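Local coordinates for myosin regulatory light chain, striated adductor muscle (Argopecten irradians, PDB 1WDC), which serves as the regulatory light chain of scallop muscle myosin, binding a divalent metal ion and helping to place contraction under calcium control, at residues K102-N105 with I106-K110. Numbering follows the deposited sequence.
Sequences KKLN and IEYIK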
loop_
_atom_site.group_PDB
_atom_site.type_symbol
_atom_site.label_atom_id
_atom_site.label_comp_id
_atom_site.label_asym_id
_atom_site.label_seq_id
_atom_site.Cartn_x
_atom_site.Cartn_y
_atom_site.Cartn_z
ATOM N N LYS B 102 14.382 -9.430 2.490
ATOM C CA LYS B 102 14.675 -9.061 1.102
ATOM C C LYS B 102 13.979 -9.943 0.066
ATOM O O LYS B 102 14.466 -10.097 -1.055
ATOM C CB LYS B 102 16.183 -9.030 0.851
ATOM C CG LYS B 102 17.028 -8.191 1.847
ATOM C CD LYS B 102 16.308 -6.951 2.364
ATOM C CE LYS B 102 17.229 -5.748 2.408
ATOM N NZ LYS B 102 17.398 -5.122 1.035
ATOM N N LYS B 103 12.843 -10.525 0.454
ATOM C CA LYS B 103 11.953 -11.224 -0.479
ATOM C C LYS B 103 10.569 -10.908 -0.027
ATOM O O LYS B 103 10.391 -10.365 1.062
ATOM C CB LYS B 103 12.102 -12.735 -0.413
ATOM C CG LYS B 103 13.498 -13.197 -0.480
ATOM C CD LYS B 103 13.807 -13.795 -1.824
ATOM C CE LYS B 103 15.249 -14.197 -1.825
ATOM N NZ LYS B 103 16.075 -13.128 -1.172
ATOM N N LEU B 104 9.613 -11.157 -0.916
ATOM C CA LEU B 104 8.189 -11.137 -0.603
ATOM C C LEU B 104 7.614 -12.456 -1.097
ATOM O O LEU B 104 8.087 -13.008 -2.070
ATOM C CB LEU B 104 7.500 -9.971 -1.318
ATOM C CG LEU B 104 7.717 -8.554 -0.762
ATOM C CD1 LEU B 104 6.930 -7.541 -1.557
ATOM C CD2 LEU B 104 7.271 -8.496 0.685
ATOM N N ASN B 105 6.663 -13.017 -0.369
ATOM C CA ASN B 105 6.050 -14.257 -0.774
ATOM C C ASN B 105 5.409 -13.971 -2.111
ATOM O O ASN B 105 4.812 -12.931 -2.266
ATOM C CB ASN B 105 4.964 -14.620 0.219
ATOM C CG ASN B 105 5.507 -15.252 1.514
ATOM O OD1 ASN B 105 6.720 -15.426 1.704
ATOM N ND2 ASN B 105 4.589 -15.630 2.394
ATOM N N ILE B 106 5.417 -14.921 -3.025
ATOM C CA ILE B 106 4.881 -14.643 -4.339
ATOM C C ILE B 106 3.402 -14.248 -4.308
ATOM O O ILE B 106 3.005 -13.280 -4.974
ATOM C CB ILE B 106 5.087 -15.849 -5.325
ATOM C CG1 ILE B 106 4.734 -15.430 -6.780
ATOM C CG2 ILE B 106 4.242 -17.032 -4.877
ATOM C CD1 ILE B 106 5.402 -14.130 -7.292
ATOM N N GLU B 107 2.648 -14.839 -3.379
ATOM C CA GLU B 107 1.191 -14.661 -3.347
ATOM C C GLU B 107 0.824 -13.294 -2.795
ATOM O O GLU B 107 -0.188 -12.716 -3.156
ATOM C CB GLU B 107 0.511 -15.742 -2.491
ATOM C CG GLU B 107 1.366 -16.941 -2.156
ATOM C CD GLU B 107 2.236 -16.700 -0.946
ATOM O OE1 GLU B 107 1.683 -16.479 0.168
ATOM O OE2 GLU B 107 3.471 -16.721 -1.114
ATOM N N TYR B 108 1.654 -12.804 -1.882
ATOM C CA TYR B 108 1.457 -11.496 -1.285
ATOM C C TYR B 108 1.667 -10.350 -2.319
ATOM O O TYR B 108 0.753 -9.564 -2.553
ATOM C CB TYR B 108 2.410 -11.364 -0.104
ATOM C CG TYR B 108 2.225 -10.096 0.677
ATOM C CD1 TYR B 108 0.948 -9.527 0.860
ATOM C CD2 TYR B 108 3.316 -9.476 1.276
ATOM C CE1 TYR B 108 0.783 -8.353 1.620
ATOM C CE2 TYR B 108 3.157 -8.328 2.053
ATOM C CZ TYR B 108 1.903 -7.769 2.214
ATOM O OH TYR B 108 1.823 -6.589 2.922
ATOM N N ILE B 109 2.798 -10.353 -3.036
ATOM C CA ILE B 109 3.031 -9.310 -4.035
ATOM C C ILE B 109 2.026 -9.324 -5.218
ATOM O O ILE B 109 1.517 -8.280 -5.563
ATOM C CB ILE B 109 4.518 -9.275 -4.545
ATOM C CG1 ILE B 109 4.735 -8.009 -5.375
ATOM C CG2 ILE B 109 4.864 -10.499 -5.408
ATOM C CD1 ILE B 109 4.532 -6.731 -4.606
ATOM N N LYS B 110 1.559 -10.492 -5.661
ATOM C CA LYS B 110 0.499 -10.533 -6.683
ATOM C C LYS B 110 -0.774 -9.890 -6.163
ATOM O O LYS B 110 -1.482 -9.186 -6.888
ATOM C CB LYS B 110 0.180 -11.977 -7.109
ATOM C CG LYS B 110 1.355 -12.655 -7.731
ATOM C CD LYS B 110 0.964 -13.791 -8.623
ATOM C CE LYS B 110 2.080 -14.014 -9.646
ATOM N NZ LYS B 110 1.987 -15.340 -10.350
#
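The strand-to-helix junction in the second EF-hand of the light chain is closed by Asn105, whose carbonyl reaches into the first turn of helix 106-115. Asn105 O accepts two weak hydrogen bonds. That from Tyr108 N, at 3.2 Å, is bent, with an N-H...O angle of 125°, whereas Ile109 N to Asn105 O is long at 3.4 Å but nearly straight at 169°. Asparagine is a common N-cap residue, yet here its side chain makes no capping bond, and the bonds to the turn come from the backbone oxygen.

On the inner side, the two methyls of Leu104 part to meet different helix residues: CD1 lies 4.0 Å from Ile109 CD1, the side chains crossing at about a right angle, while CD2 sits 4.1 Å from Tyr108 CD2, oblique to the ring. Tyr108 turns its CG away from its own backbone nitrogen (chi1 -175°), which carries the ring toward Leu104. Leucine's forked end thus gives one methyl to each helix residue, in a buried place that Phe96 also lines.

In the EF-hand plan, a short strand leads from the loop into the exiting helix; strand 104-105 pairs antiparallel with 138-139, and Leu104 is joined to Phe139 by backbone hydrogen bonding. Ile106 and Ile109 both rest on Phe139 and Phe129, extending the apolar core. The Glu107 chain folds back, its carboxylate near exposed Asn105 without a hydrogen bond, though its nearly eclipsed chi1 makes this placing doubtful.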